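Long-range contacts in WZI (Escherichia coli, PDB 2YNK), which is an outer-membrane, carbohydrate-binding beta-barrel (a lectin) involved in the assembly of the group 1 capsule: residues G81-G85 with T386-Y390; I121-S125 with M202-N206; L173-Q179 with P192-S198. All coordinates share one frame; numbering follows the deposited sequence.

Contact 1 (G81-G85 with T386-Y390)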
loop_
_atom_site.group_PDB
_atom_site.type_symbol
_atom_site.label_atom_id
_atom_site.label_comp_id
_atom_site.label_asym_id
_atom_site.label_seq_id
_atom_site.Cartn_x
_atom_site.Cartn_y
_atom_site.Cartn_z
ATOM N N GLY A 81 -16.596 -7.413 4.720
ATOM C CA GLY A 81 -16.353 -8.391 5.763
ATOM C C GLY A 81 -14.914 -8.844 5.751
ATOM O O GLY A 81 -14.323 -9.041 6.806
ATOM N N THR A 82 -14.348 -9.018 4.558
ATOM C CA THR A 82 -12.945 -9.378 4.421
ATOM C C THR A 82 -12.102 -8.105 4.414
ATOM O O THR A 82 -12.604 -7.026 4.080
ATOM C CB THR A 82 -12.692 -10.166 3.119
ATOM O OG1 THR A 82 -12.833 -9.301 1.980
ATOM C CG2 THR A 82 -13.662 -11.336 3.008
ATOM N N PRO A 83 -10.817 -8.218 4.786
ATOM C CA PRO A 83 -9.893 -7.093 4.662
ATOM C C PRO A 83 -9.611 -6.767 3.193
ATOM O O PRO A 83 -9.793 -7.631 2.341
ATOM C CB PRO A 83 -8.628 -7.611 5.343
ATOM C CG PRO A 83 -8.698 -9.092 5.181
ATOM C CD PRO A 83 -10.150 -9.411 5.334
ATOM N N GLN A 84 -9.176 -5.540 2.916
ATOM C CA GLN A 84 -9.007 -5.057 1.543
ATOM C C GLN A 84 -7.556 -4.779 1.214
ATOM O O GLN A 84 -6.737 -4.514 2.085
ATOM C CB GLN A 84 -9.804 -3.773 1.312
ATOM C CG GLN A 84 -11.280 -3.895 1.601
ATOM C CD GLN A 84 -11.947 -4.916 0.726
ATOM O OE1 GLN A 84 -12.220 -4.655 -0.448
ATOM N NE2 GLN A 84 -12.221 -6.094 1.289
ATOM N N GLY A 85 -7.251 -4.797 -0.074
ATOM C CA GLY A 85 -5.876 -4.708 -0.520
ATOM C C GLY A 85 -5.317 -3.313 -0.679
ATOM O O GLY A 85 -5.897 -2.310 -0.275
ATOM N N THR A 386 -12.472 -10.287 -9.942
ATOM C CA THR A 386 -13.054 -11.272 -9.046
ATOM C C THR A 386 -12.036 -11.643 -7.984
ATOM O O THR A 386 -10.846 -11.794 -8.278
ATOM C CB THR A 386 -13.512 -12.514 -9.810
ATOM O OG1 THR A 386 -14.544 -12.126 -10.719
ATOM C CG2 THR A 386 -14.057 -13.572 -8.858
ATOM N N ARG A 387 -12.508 -11.776 -6.749
ATOM C CA ARG A 387 -11.617 -11.999 -5.631
ATOM C C ARG A 387 -12.198 -12.977 -4.638
ATOM O O ARG A 387 -13.286 -12.756 -4.131
ATOM C CB ARG A 387 -11.345 -10.675 -4.945
ATOM C CG ARG A 387 -10.430 -10.802 -3.754
ATOM C CD ARG A 387 -9.786 -9.479 -3.398
ATOM N NE ARG A 387 -9.219 -9.554 -2.047
ATOM C CZ ARG A 387 -9.875 -9.275 -0.921
ATOM N NH1 ARG A 387 -11.143 -8.878 -0.935
ATOM N NH2 ARG A 387 -9.245 -9.388 0.234
ATOM N N LEU A 388 -11.478 -14.062 -4.382
ATOM C CA LEU A 388 -11.844 -15.017 -3.338
ATOM C C LEU A 388 -10.859 -14.885 -2.185
ATOM O O LEU A 388 -9.682 -14.577 -2.394
ATOM C CB LEU A 388 -11.822 -16.451 -3.868
ATOM C CG LEU A 388 -12.860 -16.815 -4.930
ATOM C CD1 LEU A 388 -12.512 -18.143 -5.591
ATOM C CD2 LEU A 388 -14.257 -16.869 -4.332
ATOM N N VAL A 389 -11.339 -15.126 -0.970
ATOM C CA VAL A 389 -10.496 -15.015 0.208
ATOM C C VAL A 389 -10.984 -15.906 1.354
ATOM O O VAL A 389 -12.177 -16.026 1.596
ATOM C CB VAL A 389 -10.392 -13.540 0.657
ATOM C CG1 VAL A 389 -11.714 -12.828 0.461
ATOM C CG2 VAL A 389 -9.946 -13.435 2.104
ATOM N N TYR A 390 -10.031 -16.547 2.022
ATOM C CA TYR A 390 -10.254 -17.302 3.246
ATOM C C TYR A 390 -9.372 -16.669 4.308
ATOM O O TYR A 390 -8.184 -16.453 4.061
ATOM C CB TYR A 390 -9.869 -18.775 3.064
ATOM C CG TYR A 390 -9.803 -19.571 4.358
ATOM C CD1 TYR A 390 -8.690 -19.482 5.204
ATOM C CD2 TYR A 390 -10.848 -20.400 4.742
ATOM C CE1 TYR A 390 -8.628 -20.194 6.388
ATOM C CE2 TYR A 390 -10.793 -21.120 5.926
ATOM C CZ TYR A 390 -9.681 -21.013 6.743
ATOM O OH TYR A 390 -9.619 -21.728 7.919
#

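Contact 2 (I121-S125 with M202-N206)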
loop_
_atom_site.group_PDB
_atom_site.type_symbol
_atom_site.label_atom_id
_atom_site.label_comp_id
_atom_site.label_asym_id
_atom_site.label_seq_id
_atom_site.Cartn_x
_atom_site.Cartn_y
_atom_site.Cartn_z
ATOM N N ILE A 121 -13.295 3.922 10.830
ATOM C CA ILE A 121 -12.136 4.253 11.650
ATOM C C ILE A 121 -12.463 5.520 12.445
ATOM O O ILE A 121 -12.999 6.464 11.889
ATOM C CB ILE A 121 -10.873 4.453 10.771
ATOM C CG1 ILE A 121 -10.648 3.237 9.864
ATOM C CG2 ILE A 121 -9.639 4.682 11.626
ATOM C CD1 ILE A 121 -9.269 3.176 9.231
ATOM N N SER A 122 -12.159 5.538 13.739
ATOM C CA SER A 122 -12.452 6.707 14.579
ATOM C C SER A 122 -11.659 7.918 14.160
ATOM O O SER A 122 -10.622 7.801 13.498
ATOM C CB SER A 122 -12.136 6.435 16.052
ATOM O OG SER A 122 -13.133 5.618 16.626
ATOM N N ASN A 123 -12.140 9.085 14.571
ATOM C CA ASN A 123 -11.436 10.317 14.314
ATOM C C ASN A 123 -11.870 11.399 15.278
ATOM O O ASN A 123 -12.788 11.198 16.076
ATOM C CB ASN A 123 -11.684 10.757 12.869
ATOM C CG ASN A 123 -10.446 11.332 12.204
ATOM O OD1 ASN A 123 -9.317 10.971 12.529
ATOM N ND2 ASN A 123 -10.664 12.233 11.258
ATOM N N GLY A 124 -11.187 12.537 15.230
ATOM C CA GLY A 124 -11.577 13.701 16.015
ATOM C C GLY A 124 -12.838 14.337 15.462
ATOM O O GLY A 124 -13.634 14.899 16.198
ATOM N N SER A 125 -13.037 14.204 14.161
ATOM C CA SER A 125 -13.994 15.021 13.439
ATOM C C SER A 125 -14.306 14.331 12.147
ATOM O O SER A 125 -13.458 13.611 11.612
ATOM C CB SER A 125 -13.358 16.371 13.126
ATOM O OG SER A 125 -14.158 17.102 12.234
HETATM N N MSE A 202 1.595 9.450 15.751
HETATM C CA MSE A 202 0.349 8.684 15.827
HETATM C C MSE A 202 -0.742 9.576 16.359
HETATM O O MSE A 202 -0.477 10.499 17.130
HETATM C CB MSE A 202 0.545 7.475 16.729
HETATM C CG MSE A 202 1.525 6.486 16.115
HETATM SE SE MSE A 202 1.475 4.854 17.200
HETATM C CE MSE A 202 -0.079 4.070 16.272
ATOM N N ASN A 203 -1.976 9.304 15.939
ATOM C CA ASN A 203 -3.134 10.143 16.248
ATOM C C ASN A 203 -4.090 9.424 17.188
ATOM O O ASN A 203 -4.344 8.220 17.020
ATOM C CB ASN A 203 -3.860 10.510 14.956
ATOM C CG ASN A 203 -4.947 11.545 15.158
ATOM O OD1 ASN A 203 -4.881 12.371 16.062
ATOM N ND2 ASN A 203 -5.949 11.513 14.294
ATOM N N GLN A 204 -4.605 10.166 18.175
ATOM C CA GLN A 204 -5.504 9.631 19.217
ATOM C C GLN A 204 -4.969 8.325 19.804
ATOM O O GLN A 204 -5.730 7.412 20.105
ATOM C CB GLN A 204 -6.914 9.401 18.662
ATOM C CG GLN A 204 -7.704 10.661 18.335
ATOM C CD GLN A 204 -9.138 10.343 17.939
ATOM O OE1 GLN A 204 -9.465 9.199 17.578
ATOM N NE2 GLN A 204 -10.014 11.352 18.014
ATOM N N TYR A 205 -3.657 8.227 19.953
ATOM C CA TYR A 205 -3.064 6.976 20.376
ATOM C C TYR A 205 -3.054 6.959 21.912
ATOM O O TYR A 205 -2.026 7.218 22.541
ATOM C CB TYR A 205 -1.677 6.797 19.743
ATOM C CG TYR A 205 -1.073 5.459 20.023
ATOM C CD1 TYR A 205 -1.496 4.322 19.343
ATOM C CD2 TYR A 205 -0.105 5.318 20.992
ATOM C CE1 TYR A 205 -0.945 3.077 19.608
ATOM C CE2 TYR A 205 0.452 4.084 21.275
ATOM C CZ TYR A 205 0.037 2.965 20.579
ATOM O OH TYR A 205 0.608 1.747 20.888
ATOM N N ASN A 206 -4.226 6.660 22.483
ATOM C CA ASN A 206 -4.492 6.747 23.946
ATOM C C ASN A 206 -3.365 6.326 24.886
ATOM O O ASN A 206 -2.811 7.158 25.576
ATOM C CB ASN A 206 -5.739 5.943 24.316
ATOM C CG ASN A 206 -6.072 6.036 25.804
ATOM O OD1 ASN A 206 -6.593 7.053 26.266
ATOM N ND2 ASN A 206 -5.781 4.969 26.561
#

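Contact 3 (L173-Q179 with P192-S198). With HEX (hexane), chain S.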
loop_
_atom_site.group_PDB
_atom_site.type_symbol
_atom_site.label_atom_id
_atom_site.label_comp_id
_atom_site.label_asym_id
_atom_site.label_seq_id
_atom_site.Cartn_x
_atom_site.Cartn_y
_atom_site.Cartn_z
ATOM N N LEU A 173 8.686 12.800 5.175
ATOM C CA LEU A 173 9.024 11.648 4.347
ATOM C C LEU A 173 10.062 12.047 3.287
ATOM O O LEU A 173 10.003 13.146 2.740
ATOM C CB LEU A 173 7.749 11.096 3.697
ATOM C CG LEU A 173 7.835 9.751 2.976
ATOM C CD1 LEU A 173 6.452 9.122 2.950
ATOM C CD2 LEU A 173 8.408 9.885 1.565
HETATM N N MSE A 174 11.014 11.156 3.026
HETATM C CA MSE A 174 12.115 11.452 2.125
HETATM C C MSE A 174 12.440 10.264 1.269
HETATM O O MSE A 174 12.402 9.131 1.742
HETATM C CB MSE A 174 13.332 11.917 2.912
HETATM C CG MSE A 174 13.962 13.107 2.190
HETATM SE SE MSE A 174 15.602 13.717 3.101
HETATM C CE MSE A 174 16.883 13.664 1.600
ATOM N N GLN A 175 12.774 10.543 0.004
ATOM C CA GLN A 175 12.966 9.533 -1.050
ATOM C C GLN A 175 13.904 10.002 -2.155
ATOM O O GLN A 175 14.069 11.198 -2.354
ATOM C CB GLN A 175 11.643 9.276 -1.749
ATOM C CG GLN A 175 10.738 8.329 -1.031
ATOM C CD GLN A 175 9.487 8.037 -1.812
ATOM O OE1 GLN A 175 8.641 7.270 -1.354
ATOM N NE2 GLN A 175 9.358 8.636 -2.997
ATOM N N ARG A 176 14.450 9.065 -2.924
ATOM C CA ARG A 176 15.091 9.434 -4.183
ATOM C C ARG A 176 14.011 9.826 -5.181
ATOM O O ARG A 176 12.902 9.300 -5.127
ATOM C CB ARG A 176 15.904 8.281 -4.772
ATOM C CG ARG A 176 17.066 7.810 -3.915
ATOM C CD ARG A 176 17.885 6.774 -4.667
ATOM N NE ARG A 176 18.835 7.384 -5.602
ATOM C CZ ARG A 176 19.513 6.721 -6.537
ATOM N NH1 ARG A 176 19.351 5.415 -6.715
ATOM N NH2 ARG A 176 20.353 7.379 -7.320
ATOM N N ALA A 177 14.331 10.744 -6.091
ATOM C CA ALA A 177 13.427 11.058 -7.204
ATOM C C ALA A 177 13.673 10.026 -8.295
ATOM O O ALA A 177 12.876 9.109 -8.468
ATOM C CB ALA A 177 13.645 12.473 -7.712
ATOM N N GLU A 178 14.790 10.158 -9.009
ATOM C CA GLU A 178 15.227 9.113 -9.935
ATOM C C GLU A 178 16.050 8.100 -9.161
ATOM O O GLU A 178 16.803 8.474 -8.260
ATOM C CB GLU A 178 16.045 9.691 -11.081
ATOM C CG GLU A 178 15.195 10.193 -12.231
ATOM C CD GLU A 178 16.029 10.652 -13.410
ATOM O OE1 GLU A 178 16.902 9.883 -13.873
ATOM O OE2 GLU A 178 15.809 11.786 -13.879
ATOM N N GLN A 179 15.908 6.827 -9.524
ATOM C CA GLN A 179 16.465 5.730 -8.746
ATOM C C GLN A 179 17.437 4.887 -9.570
ATOM O O GLN A 179 17.421 3.657 -9.490
ATOM C CB GLN A 179 15.314 4.868 -8.195
ATOM C CG GLN A 179 14.525 5.550 -7.078
ATOM C CD GLN A 179 13.089 5.086 -6.989
ATOM O OE1 GLN A 179 12.813 3.907 -6.755
ATOM N NE2 GLN A 179 12.159 6.020 -7.164
ATOM N N PRO A 192 19.425 -0.563 -9.609
ATOM C CA PRO A 192 18.508 0.479 -9.166
ATOM C C PRO A 192 18.175 0.251 -7.707
ATOM O O PRO A 192 17.895 -0.881 -7.307
ATOM C CB PRO A 192 17.264 0.271 -10.044
ATOM C CG PRO A 192 17.732 -0.547 -11.201
ATOM C CD PRO A 192 18.808 -1.425 -10.629
ATOM N N TRP A 193 18.255 1.313 -6.923
ATOM C CA TRP A 193 18.073 1.215 -5.501
ATOM C C TRP A 193 17.281 2.396 -5.031
ATOM O O TRP A 193 17.220 3.418 -5.719
ATOM C CB TRP A 193 19.425 1.121 -4.800
ATOM C CG TRP A 193 20.222 2.396 -4.799
ATOM C CD1 TRP A 193 21.137 2.820 -5.750
ATOM C CD2 TRP A 193 20.208 3.454 -3.789
ATOM N NE1 TRP A 193 21.663 4.034 -5.413
ATOM C CE2 TRP A 193 21.150 4.472 -4.252
ATOM C CE3 TRP A 193 19.523 3.662 -2.594
ATOM C CZ2 TRP A 193 21.389 5.629 -3.540
ATOM C CZ3 TRP A 193 19.777 4.836 -1.876
ATOM C CH2 TRP A 193 20.687 5.794 -2.341
ATOM N N GLN A 194 16.645 2.252 -3.867
ATOM C CA GLN A 194 15.808 3.303 -3.315
ATOM C C GLN A 194 15.731 3.231 -1.794
ATOM O O GLN A 194 15.727 2.140 -1.199
ATOM C CB GLN A 194 14.404 3.219 -3.909
ATOM C CG GLN A 194 13.333 4.062 -3.220
ATOM C CD GLN A 194 13.555 5.562 -3.350
ATOM O OE1 GLN A 194 14.617 6.086 -3.004
ATOM N NE2 GLN A 194 12.529 6.268 -3.817
ATOM N N TYR A 195 15.675 4.411 -1.179
ATOM C CA TYR A 195 15.464 4.529 0.240
ATOM C C TYR A 195 14.169 5.285 0.488
ATOM O O TYR A 195 13.744 6.118 -0.315
ATOM C CB TYR A 195 16.647 5.237 0.911
ATOM C CG TYR A 195 16.656 6.738 0.740
ATOM C CD1 TYR A 195 17.261 7.327 -0.360
ATOM C CD2 TYR A 195 16.063 7.572 1.684
ATOM C CE1 TYR A 195 17.272 8.703 -0.523
ATOM C CE2 TYR A 195 16.067 8.949 1.529
ATOM C CZ TYR A 195 16.668 9.510 0.420
ATOM O OH TYR A 195 16.674 10.878 0.265
ATOM N N GLN A 196 13.532 4.973 1.609
ATOM C CA GLN A 196 12.474 5.821 2.145
ATOM C C GLN A 196 12.691 5.957 3.634
ATOM O O GLN A 196 12.878 4.964 4.335
ATOM C CB GLN A 196 11.089 5.239 1.859
ATOM C CG GLN A 196 9.967 6.249 2.037
ATOM C CD GLN A 196 8.602 5.623 1.897
ATOM O OE1 GLN A 196 8.013 5.159 2.880
ATOM N NE2 GLN A 196 8.095 5.585 0.678
ATOM N N ILE A 197 12.697 7.188 4.121
ATOM C CA ILE A 197 12.757 7.422 5.557
ATOM C C ILE A 197 11.521 8.214 5.917
ATOM O O ILE A 197 11.087 9.056 5.133
ATOM C CB ILE A 197 14.051 8.152 5.984
ATOM C CG1 ILE A 197 14.133 9.554 5.377
ATOM C CG2 ILE A 197 15.274 7.343 5.567
ATOM C CD1 ILE A 197 15.466 10.234 5.613
ATOM N N SER A 198 10.930 7.916 7.075
ATOM C CA SER A 198 9.797 8.712 7.576
ATOM C C SER A 198 9.772 8.835 9.093
ATOM O O SER A 198 10.104 7.884 9.820
ATOM C CB SER A 198 8.455 8.156 7.072
ATOM O OG SER A 198 8.228 6.828 7.509
HETATM C C1 HEX S . 19.727 9.246 3.315
HETATM C C2 HEX S . 19.908 10.192 2.138
HETATM C C3 HEX S . 20.672 9.550 0.973
HETATM C C4 HEX S . 21.333 10.629 0.114
HETATM C C5 HEX S . 22.203 10.070 -1.012
HETATM C C6 HEX S . 23.013 11.183 -1.655
#

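Contact 1 (G81-G85 with T386-Y390)
Arg387 meets Thr82 and Pro83 with the end of its guanidinium group, and the contact shows how one inward-reaching arginine can serve several acceptors at once. Its NH2 donates to the main-chain O of Pro83 at 2.8 Å, a bond that is somewhat bent at the hydrogen (135°), with the acceptor tilted from the guanidinium plane. NH1 gives a weak, longer bond to OG1 of Thr82 (3.4 Å). The third nitrogen, NE, is taken by a salt bridge to Glu157, which would partly balance the positive charge. With CG anti to the backbone N (chi1 180°) and the chain extended on to NE, Arg387 can span the distance from its strand to the 81-85 loop.

That strand, 383-393, is a stave of the closed antiparallel barrel, hydrogen-bonded along its backbone to 368-377 on one flank and 408-422 on the other. Arg387 and Val389 point toward the loop, while the alternating Leu388 between them is exposed on the other face of the sheet. The segment 81-85, part of the long connection between strands 69-76 and 95-104, is thus folded against the inner wall of the barrel.

The polar atoms of the loop are also looked after. Gln84 folds back through a bend at chi2, and its NE2 donates to the O of Thr82 at 3.0 Å, arriving from well above that carbonyl plane; OE1 accepts from Gln414 NE2. Its amide stands almost perpendicular to the guanidinium, with NE2 3.7 Å from Arg387 NH1. Beside this polar group, Thr82 CG2 and Val389 CG1 touch tip to tip at 3.5 Å, and the same CG1 lies over the rim of one guanidinium face.

Contact 2 (I121-S125 with M202-N206)
Two of the loops that join strands at one end of the barrel meet here, where Gln204, from the connection between strands 193-201 and 212-221, reaches across to Asn123 and Gly124 in the connection between strands 107-116 and 127-138. The Gln204 chain runs extended beyond CG (chi2 -174°) and sets its amide nitrogen against the peptide that links Asn123 to Gly124, with NE2 3.3 Å from Asn123 C. NE2 also lies 3.2 Å from Gly124 N, but both are donors and do not bond. On the other branch of the amide, Gln204 OE1 grazes Ser122 CB at 4.1 Å.

Nearby, the Asn123 and Asn203 side chains cross at about a right angle, their amide planes 87° apart, and Asn123 OD1 stays 3.8 Å from Asn203 ND2. Gln355 NE2 bridges the two loops, hydrogen-bonding to Gln204 OE1 and, weakly, to Asn123 OD1, so that one donor group serves both sides.

Each loop is also braced from within. Asn123 ND2 donates to Ser125 O at 3.1 Å, which ties the asparagine amide back to its own loop. Beyond Gln204, Tyr205 sits at the centre of an inverse gamma turn, and the selenium of Met202, present as selenomethionine, lies over the middle of the Tyr205 ring. Such a meeting of connections from separate parts of the rim, with glutamine and asparagine amides between them, fits the loop-covered end of an outer-membrane beta-barrel, probably the extracellular one.

Contact 3 (L173-Q179 with P192-S198)
Gln196 NE2 donates to Gln175 OE1 at 2.7 Å, on a lone pair of the acceptor; the two amides lie side by side, nearly coplanar. Trp152 and Gln150 both donate to Gln196 OE1. Next along the strands, Met174 and Ile197 form a hydrogen-bonded antiparallel pair (Met174 N to Ile197 O 3.0 Å, Ile197 N to Met174 O 3.1 Å). In the other direction, past Gln175 and Gln196, a side chain takes over: Gln194 OE1 accepts from Arg176 N (3.0 Å) and also from Tyr195 N, while its NE2 returns a weak bond to Arg176 O.

These are neighbouring strands of the barrel, 170-176 and 193-201, an antiparallel hairpin with a long connection. Toward that connection the Arg176 guanidinium lies flat on Trp193, an off-centre cation-pi stack with planes 19° apart, the chain bent at chi3 to bring it there. Arg176 NH1 also donates to Trp193 O at 3.1 Å and to Ala180 O.

Two residues past Trp193, the Tyr195 ring takes Gln175 CA over one face and hexane over the other, with Tyr195 CZ 3.7 Å from hexane C2. Its hydroxyl bonds to Gln141. Met174 CB packs on Ile197 CG1 at 3.5 Å.

The three contacts sample a single barrel at different levels. Contact 3 joins strands adjacent in the wall, contact 1 sets a loop against the wall from within, and contact 2 pairs two loops at one end. Contact 3 is nested in the sequence inside the loop closed by contact 2, and contact 2 inside that closed by contact 1. Contacts 1 and 3 lie on opposite sides of the chain's centre, their centres about 31 Å apart; the centres of contacts 1 and 2 are about 26 Å apart. Contact 3 meets a hexane at Tyr195 and an octane at Trp193; in contact 1 a dodecane touches Thr386, and the Val389 side chain is about 8 Å from a hexane.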